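Ribonuclease (Nicotiana glutinosa, PDB 1IYB) probably cleaves single-stranded RNA as a plant member of the ribonuclease T2 family and binds guanosine-5'-monophosphate. Local coordinates at residues D9-V14 against I179-S184. Sequence-based numbering, arbitrary orientation.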
ATOM      1  N   ASP A   9      10.612   0.100  12.589  1.00  8.92           N
ATOM      2  CA  ASP A   9      11.906  -0.245  13.179  1.00  8.61           C
ATOM      3  C   ASP A   9      13.087   0.606  12.707  1.00  8.81           C
ATOM      4  O   ASP A   9      13.907   1.035  13.517  1.00 10.65           O
ATOM      5  CB  ASP A   9      12.206  -1.722  12.908  1.00  9.66           C
ATOM      6  CG  ASP A   9      11.273  -2.655  13.661  1.00 10.48           C
ATOM      7  OD1 ASP A   9      10.832  -3.667  13.070  1.00 10.49           O
ATOM      8  OD2 ASP A   9      10.991  -2.373  14.847  1.00 13.91           O
ATOM      9  N   PHE A  10      13.179   0.847  11.401  1.00  7.13           N
ATOM     10  CA  PHE A  10      14.285   1.628  10.847  1.00  5.49           C
ATOM     11  C   PHE A  10      13.825   2.355   9.585  1.00  5.38           C
ATOM     12  O   PHE A  10      12.679   2.203   9.169  1.00  5.51           O
ATOM     13  CB  PHE A  10      15.453   0.690  10.511  1.00  6.41           C
ATOM     14  CG  PHE A  10      15.158  -0.272   9.393  1.00  5.47           C
ATOM     15  CD1 PHE A  10      15.398   0.082   8.066  1.00  7.26           C
ATOM     16  CD2 PHE A  10      14.619  -1.528   9.660  1.00  5.25           C
ATOM     17  CE1 PHE A  10      15.104  -0.802   7.024  1.00  8.24           C
ATOM     18  CE2 PHE A  10      14.322  -2.415   8.629  1.00  7.17           C
ATOM     19  CZ  PHE A  10      14.564  -2.054   7.306  1.00  7.16           C
ATOM     20  N   PHE A  11      14.708   3.151   8.984  1.00  5.82           N
ATOM     21  CA  PHE A  11      14.360   3.863   7.752  1.00  5.80           C
ATOM     22  C   PHE A  11      15.228   3.421   6.587  1.00  6.35           C
ATOM     23  O   PHE A  11      16.390   3.062   6.761  1.00  6.21           O
ATOM     24  CB  PHE A  11      14.619   5.377   7.821  1.00  6.00           C
ATOM     25  CG  PHE A  11      13.879   6.117   8.892  1.00  6.51           C
ATOM     26  CD1 PHE A  11      14.423   6.254  10.165  1.00  7.42           C
ATOM     27  CD2 PHE A  11      12.696   6.791   8.591  1.00  7.48           C
ATOM     28  CE1 PHE A  11      13.808   7.059  11.123  1.00  7.39           C
ATOM     29  CE2 PHE A  11      12.070   7.597   9.540  1.00  7.94           C
ATOM     30  CZ  PHE A  11      12.628   7.734  10.809  1.00  7.04           C
ATOM     31  N   TYR A  12      14.652   3.476   5.394  1.00  6.03           N
ATOM     32  CA  TYR A  12      15.399   3.238   4.165  1.00  5.00           C
ATOM     33  C   TYR A  12      15.517   4.651   3.600  1.00  6.00           C
ATOM     34  O   TYR A  12      14.497   5.327   3.430  1.00  6.70           O
ATOM     35  CB  TYR A  12      14.611   2.414   3.141  1.00  6.52           C
ATOM     36  CG  TYR A  12      14.695   0.908   3.268  1.00  7.84           C
ATOM     37  CD1 TYR A  12      13.544   0.133   3.170  1.00  6.58           C
ATOM     38  CD2 TYR A  12      15.915   0.256   3.451  1.00  6.51           C
ATOM     39  CE1 TYR A  12      13.593  -1.252   3.254  1.00  8.49           C
ATOM     40  CE2 TYR A  12      15.977  -1.142   3.537  1.00  8.85           C
ATOM     41  CZ  TYR A  12      14.807  -1.884   3.439  1.00  8.66           C
ATOM     42  OH  TYR A  12      14.828  -3.257   3.533  1.00 10.24           O
ATOM     43  N   PHE A  13      16.734   5.128   3.354  1.00  5.54           N
ATOM     44  CA  PHE A  13      16.894   6.437   2.726  1.00  4.51           C
ATOM     45  C   PHE A  13      17.128   6.047   1.272  1.00  5.42           C
ATOM     46  O   PHE A  13      18.156   5.452   0.937  1.00  6.37           O
ATOM     47  CB  PHE A  13      18.097   7.202   3.286  1.00  4.62           C
ATOM     48  CG  PHE A  13      18.386   8.483   2.552  1.00  5.15           C
ATOM     49  CD1 PHE A  13      17.400   9.457   2.400  1.00  6.08           C
ATOM     50  CD2 PHE A  13      19.636   8.706   1.988  1.00  6.07           C
ATOM     51  CE1 PHE A  13      17.658  10.636   1.693  1.00  8.09           C
ATOM     52  CE2 PHE A  13      19.901   9.882   1.280  1.00  6.50           C
ATOM     53  CZ  PHE A  13      18.914  10.845   1.133  1.00  7.93           C
ATOM     54  N   VAL A  14      16.162   6.373   0.417  1.00  3.53           N
ATOM     55  CA  VAL A  14      16.202   5.981  -0.988  1.00  4.95           C
ATOM     56  C   VAL A  14      16.481   7.098  -1.983  1.00  5.14           C
ATOM     57  O   VAL A  14      15.833   8.141  -1.953  1.00  5.03           O
ATOM     58  CB  VAL A  14      14.855   5.317  -1.366  1.00  4.76           C
ATOM     59  CG1 VAL A  14      14.927   4.723  -2.766  1.00  6.04           C
ATOM     60  CG2 VAL A  14      14.502   4.250  -0.337  1.00  6.23           C
ATOM     61  N   ILE A 179      19.966   3.106   1.691  1.00  7.81           N
ATOM     62  CA  ILE A 179      20.906   3.190   2.810  1.00  9.19           C
ATOM     63  C   ILE A 179      20.037   3.182   4.065  1.00  8.50           C
ATOM     64  O   ILE A 179      19.046   3.902   4.128  1.00  9.02           O
ATOM     65  CB  ILE A 179      21.722   4.501   2.773  1.00 10.47           C
ATOM     66  CG1 ILE A 179      22.516   4.584   1.466  1.00 15.66           C
ATOM     67  CG2 ILE A 179      22.652   4.572   3.979  1.00 12.90           C
ATOM     68  CD1 ILE A 179      23.486   3.452   1.269  1.00 16.13           C
ATOM     69  N   CYS A 180      20.393   2.376   5.062  1.00  8.29           N
ATOM     70  CA  CYS A 180      19.573   2.315   6.269  1.00  8.19           C
ATOM     71  C   CYS A 180      19.955   3.276   7.394  1.00  7.13           C
ATOM     72  O   CYS A 180      21.133   3.550   7.634  1.00  8.08           O
ATOM     73  CB  CYS A 180      19.511   0.867   6.777  1.00  8.23           C
ATOM     74  SG  CYS A 180      18.519  -0.151   5.639  1.00 11.44           S
ATOM     75  N   VAL A 181      18.928   3.803   8.062  1.00  6.59           N
ATOM     76  CA  VAL A 181      19.079   4.739   9.174  1.00  7.85           C
ATOM     77  C   VAL A 181      18.330   4.155  10.370  1.00  8.87           C
ATOM     78  O   VAL A 181      17.255   3.579  10.207  1.00  8.02           O
ATOM     79  CB  VAL A 181      18.468   6.119   8.827  1.00  7.90           C
ATOM     80  CG1 VAL A 181      18.711   7.105   9.959  1.00  9.01           C
ATOM     81  CG2 VAL A 181      19.059   6.637   7.527  1.00  9.06           C
ATOM     82  N   ASP A 182      18.884   4.299  11.570  1.00  9.94           N
ATOM     83  CA  ASP A 182      18.231   3.744  12.753  1.00 10.34           C
ATOM     84  C   ASP A 182      16.878   4.398  13.039  1.00 11.40           C
ATOM     85  O   ASP A 182      16.612   5.520  12.606  1.00 10.66           O
ATOM     86  CB  ASP A 182      19.141   3.873  13.976  1.00 14.11           C
ATOM     87  CG  ASP A 182      18.972   5.190  14.687  1.00 18.13           C
ATOM     88  OD1 ASP A 182      19.260   6.240  14.078  1.00 18.31           O
ATOM     89  OD2 ASP A 182      18.543   5.169  15.862  1.00 23.03           O
ATOM     90  N   GLY A 183      16.032   3.675  13.771  1.00 12.00           N
ATOM     91  CA  GLY A 183      14.704   4.164  14.110  1.00 13.30           C
ATOM     92  C   GLY A 183      14.617   5.534  14.756  1.00 14.81           C
ATOM     93  O   GLY A 183      13.602   6.217  14.619  1.00 15.80           O
ATOM     94  N   SER A 184      15.664   5.946  15.468  1.00 14.41           N
ATOM     95  CA  SER A 184      15.658   7.255  16.113  1.00 15.18           C
ATOM     96  C   SER A 184      16.029   8.332  15.100  1.00 14.68           C
ATOM     97  O   SER A 184      15.922   9.527  15.381  1.00 15.57           O
ATOM     98  CB  SER A 184      16.647   7.285  17.282  1.00 16.08           C
ATOM     99  OG  SER A 184      17.987   7.240  16.828  1.00 18.32           O
TER
HETATM  100  O   HOH W   1      16.843   0.928  14.208  1.00 14.72           O
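The sulfur of C180 sits beside two aromatic rings of the neighbouring strand, F10 and Y12, oblique to both. C180 SG lies 3.4 Å from Y12 CD2, on the sheet face these two residues share. F10 CE1 is 3.7 Å from C180 SG. F10 CE1 also stands 3.6 Å above the Y12 ring plane, offset toward its rim, while Y12 CD2 meets the F10 edge in plane. In F10, chi1 (67°) sets CG between backbone N and carbonyl carbon, and from there the ring extends toward C180 SG and Y12. A half-cystine suits the site because its polarisable sulfur packs against ring carbons; Y12 sends its OH on to I193 O.

The opposite face carries F11, F13, I179 and V181, apolar where F13 and V181 pack on L121 of helix 111-124. F11 CB meets V181 CB at 4.0 Å, and F11 CD1 lies 3.4 Å from D182 O. An alanine at F11 would probably take the ring edge from V181 O and D182 O and open a gap beside F8.

A water bridges D9 O and G183 N; glycine fits because a CB would clash with D9 O.

Backbone bonds pairing F11 with V181 and F13 with I179 thus set the register of the sheet's two inner strands, apolar and sulfur-aromatic contacts cover its faces, and the disulfide ties strand 172-182 to C191.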